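Local coordinates for MutT/nudix family protein (Streptococcus pneumoniae, PDB 4HFQ) that hydrolyses UDP-linked precursors of peptidoglycan biosynthesis as a UDP-X diphosphatase of the Nudix family, at residues Lys8-Gln11 / Arg12-Ile16; Glu108-Leu111 / Lys112-Glu116; Lys180-Lys184 / Glu185-Leu189. One frame throughout, in Å; residues are numbered along the deposited sequence.

Interaction 1 of 3, residues Lys8-Gln11 / Arg12-Ile16. With EDO (1,2-ethanediol), chain J.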
# COMPACT_ATOMS: atom_id res chain seq x y z
N LYS A 8 -12.52 4.62 5.93
CA LYS A 8 -12.07 3.40 5.27
C LYS A 8 -13.03 2.97 4.15
O LYS A 8 -12.58 2.53 3.09
CB LYS A 8 -11.87 2.29 6.28
CG LYS A 8 -10.65 2.50 7.20
CD LYS A 8 -10.68 1.45 8.30
CE LYS A 8 -9.71 1.72 9.44
NZ LYS A 8 -9.87 0.63 10.44
N TYR A 9 -14.34 3.08 4.37
CA TYR A 9 -15.32 2.76 3.32
C TYR A 9 -15.15 3.68 2.13
O TYR A 9 -15.12 3.19 0.99
CB TYR A 9 -16.76 2.90 3.84
CG TYR A 9 -17.27 1.73 4.66
CD1 TYR A 9 -17.33 0.45 4.12
CD2 TYR A 9 -17.72 1.92 5.97
CE1 TYR A 9 -17.80 -0.62 4.85
CE2 TYR A 9 -18.19 0.85 6.72
CZ TYR A 9 -18.22 -0.41 6.16
OH TYR A 9 -18.67 -1.51 6.87
N LEU A 10 -15.03 4.98 2.37
CA LEU A 10 -14.85 5.92 1.27
C LEU A 10 -13.58 5.62 0.47
O LEU A 10 -13.59 5.58 -0.77
CB LEU A 10 -14.85 7.36 1.80
CG LEU A 10 -14.61 8.51 0.81
CD1 LEU A 10 -15.77 8.66 -0.14
CD2 LEU A 10 -14.33 9.83 1.52
N GLN A 11 -12.49 5.43 1.20
CA GLN A 11 -11.20 5.18 0.60
C GLN A 11 -11.29 3.93 -0.30
O GLN A 11 -10.82 3.93 -1.45
CB GLN A 11 -10.22 5.03 1.75
CG GLN A 11 -8.77 4.91 1.38
CD GLN A 11 -8.00 4.35 2.56
OE1 GLN A 11 -8.03 3.16 2.83
NE2 GLN A 11 -7.32 5.25 3.30
N ARG A 12 -11.94 2.88 0.18
CA ARG A 12 -12.07 1.64 -0.56
C ARG A 12 -12.96 1.80 -1.81
O ARG A 12 -12.62 1.32 -2.90
CB ARG A 12 -12.58 0.53 0.35
CG ARG A 12 -12.74 -0.80 -0.34
CD ARG A 12 -11.41 -1.38 -0.81
NE ARG A 12 -11.64 -2.61 -1.56
CZ ARG A 12 -10.90 -3.01 -2.59
NH1 ARG A 12 -9.81 -2.34 -2.99
NH2 ARG A 12 -11.27 -4.12 -3.23
N MET A 13 -14.08 2.49 -1.65
CA MET A 13 -14.98 2.68 -2.80
C MET A 13 -14.36 3.55 -3.88
O MET A 13 -14.55 3.27 -5.08
CB MET A 13 -16.30 3.27 -2.33
CG MET A 13 -17.09 2.26 -1.52
SD MET A 13 -18.81 2.67 -1.25
CE MET A 13 -18.61 4.06 -0.16
N ILE A 14 -13.57 4.55 -3.50
CA ILE A 14 -12.83 5.31 -4.50
C ILE A 14 -11.89 4.37 -5.27
O ILE A 14 -11.84 4.40 -6.50
CB ILE A 14 -12.04 6.48 -3.85
CG1 ILE A 14 -13.01 7.57 -3.37
CG2 ILE A 14 -11.01 7.04 -4.83
CD1 ILE A 14 -12.42 8.55 -2.37
N ALA A 15 -11.17 3.51 -4.55
CA ALA A 15 -10.24 2.61 -5.21
C ALA A 15 -10.92 1.63 -6.17
O ALA A 15 -10.44 1.42 -7.28
CB ALA A 15 -9.41 1.88 -4.17
N ILE A 16 -12.05 1.05 -5.77
CA ILE A 16 -12.76 0.12 -6.63
C ILE A 16 -13.29 0.81 -7.88
O ILE A 16 -13.14 0.29 -9.00
CB ILE A 16 -13.93 -0.58 -5.88
CG1 ILE A 16 -13.42 -1.41 -4.68
CG2 ILE A 16 -14.68 -1.45 -6.88
CD1 ILE A 16 -14.52 -1.83 -3.70
C1 EDO J . -6.10 -2.19 9.96
O1 EDO J . -7.04 -3.27 10.00
C2 EDO J . -6.75 -0.94 9.35
O2 EDO J . -8.11 -1.17 8.97
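The CD1 methyl of Ile-14 lies over the branch point of Leu-10, 3.9 Å from its CG and 4.0 Å from its CD1, so that the tip of Ile-14 meets the branch of Leu-10 one helical turn earlier. Ile-14 turns CG1 away from its own carbonyl carbon (chi1 -70°), which carries the branch back along the helix past Leu-10 O to reach this spot. Both residues suit a face packed against helix 27-47, where Leu-10 meets Leu-40 and Leu-44 and Ile-14 rests on Arg-37.

Each backbone N-H from Arg-12 to Ala-15 bonds to the carbonyl four residues earlier, the shortest pair being Ile-14 N to Leu-10 O and Met-13 N to Tyr-9 O, each 2.9 Å. Met-13 leans CG against Tyr-9 O at 3.3 Å, and its flexible side chain packs on Leu-40 of its own chain and on Met-43 of the second subunit.

Arg-12 has Ile-16 CG1 packed on one face of its guanidinium, 3.6 Å above the plane and over its centre. Salt bridges to Asp-35 and Glu-101 of the second subunit fix where NH2 points. Tyr-9 sends its hydroxyl to Glu-42 of that subunit, while the buried Gln-11 amide is satisfied by Asn-134 and Ser-140 of its own chain. At the far end, Lys-8 NZ donates to O2 of an ethanediol at 2.9 Å. A regular alpha-helix with an apolar side toward its neighbouring helix and polar anchors toward the partner chain is what this helical N-terminal region contributes to the dimer.

Interaction 2 of 3, residues Glu108-Leu111 / Lys112-Glu116; sequences ENIL and KEIEE. With SO4 (sulfate ion), chain H.
Ile-110 and Ile-114 touch along the Nudix helix 106-118, whose run Lys-112 to Glu-116 matches the start of the family's REUXEE signature with lysine in place of arginine; in relatives the signature glutamates commonly bind divalent metal. In the apolar contacts, Ile-114 CD1 stands 4.0 Å from Ile-110 CG1 and, more loosely, 4.3 Å from Leu-111 CD2. These aliphatic residues suit a helix side lying on the beta-sheet, against Val-72 and Ala-74, Ala-122 and Val-124, and Phe-148.

Backbone bonds join each carbonyl to the N-H four residues on, as Ile-114 N does to Ile-110 O at 2.9 Å.

The polar contacts occupy another side. Asn-109 and Glu-113 lie side by side and point the same way, their amide and carboxylate planes 63° apart. One water bridges them, donating to Asn-109 OD1 and to Glu-113 OE2; OD1 also accepts from Glu-101 N, so two donors meet this oxygen.

Among the charged groups, Lys-112 is extended as far as CE, then bends at its last torsion (chi4 -77°). That turn brings NZ to the syn side of Glu-116 OE2 in a 2.8 Å salt bridge, while O2 of a sulfate accepts a weak hydrogen bond from Lys-112 NZ at 3.3 Å.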
# COMPACT_ATOMS: atom_id res chain seq x y z
N GLU A 108 16.94 4.29 -2.67
CA GLU A 108 17.37 5.55 -3.26
C GLU A 108 16.46 6.69 -2.80
O GLU A 108 16.92 7.80 -2.52
CB GLU A 108 17.39 5.48 -4.78
CG GLU A 108 18.54 4.65 -5.32
CD GLU A 108 18.34 4.20 -6.75
OE1 GLU A 108 17.31 4.52 -7.39
OE2 GLU A 108 19.26 3.48 -7.23
N ASN A 109 15.16 6.42 -2.69
CA ASN A 109 14.22 7.42 -2.20
C ASN A 109 14.55 7.88 -0.79
O ASN A 109 14.58 9.08 -0.53
CB ASN A 109 12.79 6.88 -2.28
CG ASN A 109 12.08 7.32 -3.54
OD1 ASN A 109 11.97 8.50 -3.81
ND2 ASN A 109 11.56 6.36 -4.32
N ILE A 110 14.83 6.95 0.13
CA ILE A 110 15.10 7.38 1.50
C ILE A 110 16.43 8.12 1.58
O ILE A 110 16.53 9.10 2.31
CB ILE A 110 14.95 6.27 2.57
CG1 ILE A 110 14.90 6.89 3.98
CG2 ILE A 110 16.06 5.23 2.50
CD1 ILE A 110 13.89 8.01 4.16
N LEU A 111 17.44 7.69 0.82
CA LEU A 111 18.72 8.39 0.85
C LEU A 111 18.59 9.81 0.30
O LEU A 111 19.20 10.75 0.85
CB LEU A 111 19.79 7.62 0.08
CG LEU A 111 20.13 6.29 0.76
CD1 LEU A 111 21.12 5.49 -0.08
CD2 LEU A 111 20.66 6.51 2.18
N LYS A 112 17.81 9.97 -0.77
CA LYS A 112 17.58 11.29 -1.36
C LYS A 112 16.90 12.20 -0.33
O LYS A 112 17.34 13.34 -0.11
CB LYS A 112 16.73 11.15 -2.63
CG LYS A 112 16.34 12.47 -3.29
CD LYS A 112 15.58 12.21 -4.58
CE LYS A 112 15.29 13.49 -5.36
NZ LYS A 112 14.17 14.22 -4.73
N GLU A 113 15.87 11.70 0.33
CA GLU A 113 15.13 12.50 1.30
C GLU A 113 15.96 12.81 2.53
O GLU A 113 15.93 13.94 3.02
CB GLU A 113 13.77 11.89 1.60
CG GLU A 113 13.00 11.84 0.29
CD GLU A 113 11.66 11.18 0.35
OE1 GLU A 113 11.19 10.86 1.44
OE2 GLU A 113 11.06 10.98 -0.74
N ILE A 114 16.76 11.86 3.01
CA ILE A 114 17.70 12.16 4.10
C ILE A 114 18.63 13.32 3.71
O ILE A 114 18.82 14.27 4.48
CB ILE A 114 18.54 10.94 4.49
CG1 ILE A 114 17.68 9.87 5.17
CG2 ILE A 114 19.69 11.37 5.43
CD1 ILE A 114 18.38 8.53 5.22
N GLU A 115 19.20 13.28 2.51
CA GLU A 115 20.16 14.33 2.14
C GLU A 115 19.46 15.68 2.02
O GLU A 115 19.97 16.70 2.51
CB GLU A 115 20.90 13.99 0.84
CG GLU A 115 22.07 14.94 0.56
CD GLU A 115 22.98 14.47 -0.56
OE1 GLU A 115 22.72 13.41 -1.15
OE2 GLU A 115 23.96 15.18 -0.87
N GLU A 116 18.29 15.70 1.38
CA GLU A 116 17.55 16.93 1.15
C GLU A 116 17.08 17.57 2.44
O GLU A 116 17.10 18.80 2.58
CB GLU A 116 16.36 16.68 0.22
CG GLU A 116 16.77 16.38 -1.21
CD GLU A 116 15.62 15.95 -2.11
OE1 GLU A 116 14.54 15.56 -1.61
OE2 GLU A 116 15.81 16.01 -3.34
S SO4 H . 13.76 14.92 -8.71
O1 SO4 H . 12.69 15.57 -9.49
O2 SO4 H . 14.17 15.82 -7.60
O3 SO4 H . 13.22 13.66 -8.15
O4 SO4 H . 14.92 14.66 -9.57
O HOH W 1 12.60 11.16 -3.13

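Interaction 3 of 3, residues Lys180-Lys184 / Glu185-Leu189; sequences KRITK and EQIEL. With EDO (1,2-ethanediol), chain C.
The carboxamide of Gln-186 has Ile-182 CD1 on one side of its plane, 3.4 Å from OE1, and Thr-183 OG1 on the other side, 3.7 Å from CD; both are offset from its centre, CD1 past OE1 and OG1 towards the CG end. At its oxygen end OE1 accepts from Thr-183 N at 2.9 Å, the donor tilted only 18° from the carbonyl plane; at the other end NE2 is hydrogen-bonded to Gln-137 OE1. A hydrogen bond at each end thus holds the rotation of the amide.

In return, Thr-183 OG1 accepts from Gln-186 N at 3.2 Å with a fairly straight N-H (161°). The two bonds make a capping box at the start of helix 184-194. Threonine suits the N-cap because its hydroxyl, held between backbone N and carbonyl carbon (chi1 70°), faces the first turn; glutamine, its chain extended, is long enough to reach the cap's own N-H.

Ile-182, just before the cap, crosses Ile-187 at about a right angle, their CG1 atoms 3.9 Å apart, and continues onto Ala-94 and Leu-95. Outside this apolar patch Lys-184 sets CE 3.2 Å from Glu-188 OE2, yet its NZ stays 4.4 Å away, beyond a salt bridge.

The chemistry implies that helix 184-194 starts by reciprocal neutral hydrogen bonds, which satisfy a backbone N-H of the first turn and one of the entering loop, with the lysine and glutamate probably adding only modest electrostatic attraction.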
# COMPACT_ATOMS: atom_id res chain seq x y z
N LYS A 180 0.45 11.85 11.63
CA LYS A 180 0.14 11.31 10.30
C LYS A 180 1.39 10.77 9.63
O LYS A 180 1.29 9.99 8.68
CB LYS A 180 -0.52 12.39 9.42
CG LYS A 180 -1.84 12.93 9.97
CD LYS A 180 -2.99 11.95 9.81
CE LYS A 180 -4.24 12.56 10.42
NZ LYS A 180 -5.49 11.98 9.88
N ARG A 181 2.57 11.15 10.15
CA ARG A 181 3.87 10.70 9.63
C ARG A 181 4.55 9.65 10.48
O ARG A 181 5.18 8.72 9.94
CB ARG A 181 4.81 11.89 9.43
CG ARG A 181 4.26 12.90 8.46
CD ARG A 181 5.11 14.15 8.37
NE ARG A 181 4.35 15.16 7.64
CZ ARG A 181 4.56 16.46 7.70
NH1 ARG A 181 5.55 16.94 8.43
NH2 ARG A 181 3.79 17.29 7.00
N ILE A 182 4.42 9.76 11.80
CA ILE A 182 4.97 8.76 12.71
C ILE A 182 4.30 8.94 14.06
O ILE A 182 4.03 10.07 14.47
CB ILE A 182 6.52 8.85 12.84
CG1 ILE A 182 7.11 7.50 13.26
CG2 ILE A 182 6.96 10.01 13.75
CD1 ILE A 182 7.02 6.39 12.22
N THR A 183 4.02 7.83 14.73
CA THR A 183 3.41 7.89 16.06
C THR A 183 4.38 7.39 17.13
O THR A 183 5.35 6.69 16.85
CB THR A 183 2.10 7.07 16.16
OG1 THR A 183 2.41 5.67 16.11
CG2 THR A 183 1.11 7.41 15.04
N LYS A 184 4.05 7.69 18.39
CA LYS A 184 4.86 7.21 19.51
C LYS A 184 4.90 5.68 19.55
O LYS A 184 5.95 5.07 19.80
CB LYS A 184 4.32 7.79 20.82
CG LYS A 184 5.11 7.35 22.04
CD LYS A 184 4.67 8.13 23.28
CE LYS A 184 5.37 7.61 24.52
NZ LYS A 184 5.12 8.55 25.64
N GLU A 185 3.75 5.06 19.29
CA GLU A 185 3.70 3.62 19.28
C GLU A 185 4.65 3.05 18.21
O GLU A 185 5.34 2.07 18.46
CB GLU A 185 2.27 3.13 19.03
CG GLU A 185 2.17 1.63 19.12
CD GLU A 185 0.79 1.09 18.80
OE1 GLU A 185 -0.09 1.86 18.37
OE2 GLU A 185 0.60 -0.14 18.97
N GLN A 186 4.67 3.66 17.03
CA GLN A 186 5.56 3.19 15.99
C GLN A 186 7.02 3.36 16.41
O GLN A 186 7.82 2.45 16.20
CB GLN A 186 5.29 3.93 14.68
CG GLN A 186 4.00 3.49 13.99
CD GLN A 186 3.61 4.38 12.83
OE1 GLN A 186 3.81 5.60 12.85
NE2 GLN A 186 3.05 3.76 11.76
N ILE A 187 7.35 4.53 17.00
CA ILE A 187 8.72 4.78 17.45
C ILE A 187 9.14 3.73 18.49
O ILE A 187 10.25 3.21 18.45
CB ILE A 187 8.89 6.22 17.97
CG1 ILE A 187 8.84 7.16 16.76
CG2 ILE A 187 10.21 6.37 18.73
CD1 ILE A 187 8.79 8.63 17.09
N GLU A 188 8.22 3.39 19.39
CA GLU A 188 8.53 2.38 20.40
C GLU A 188 8.75 0.99 19.80
O GLU A 188 9.68 0.28 20.21
CB GLU A 188 7.47 2.39 21.51
CG GLU A 188 7.58 3.66 22.37
CD GLU A 188 6.49 3.83 23.41
OE1 GLU A 188 5.46 3.14 23.34
OE2 GLU A 188 6.67 4.69 24.31
N LEU A 189 7.91 0.61 18.85
CA LEU A 189 8.07 -0.63 18.10
C LEU A 189 9.41 -0.67 17.38
O LEU A 189 10.14 -1.66 17.44
CB LEU A 189 6.96 -0.75 17.05
CG LEU A 189 5.95 -1.90 17.03
CD1 LEU A 189 5.41 -2.29 18.39
CD2 LEU A 189 4.81 -1.52 16.10
C1 EDO C . 0.03 16.02 13.43
O1 EDO C . -0.03 15.27 14.66
C2 EDO C . -0.41 15.18 12.24
O2 EDO C . 0.66 14.92 11.32

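Interaction 1 lies in the N-terminal region, interactions 2 and 3 in the Nudix domain, with centres 31 Å and 25 Å from that of interaction 1 and 20 Å from each other. None touches another: nearest atoms are about 10 Å apart for interactions 2 and 3 and for 1 and 3, and about 19 Å for 1 and 2. Residues 137-142 contact Lys-8 and Gln-11 of interaction 1 as well as Lys-180 and Gln-186 of interaction 3. Arg-12 reaches Glu-101 of the second subunit, so the N-terminal helix of one chain meets the loop leading into the other's Nudix helix. Interaction 2 carries part of the Nudix signature and is probably nearest the catalytic centre; no metal is described here.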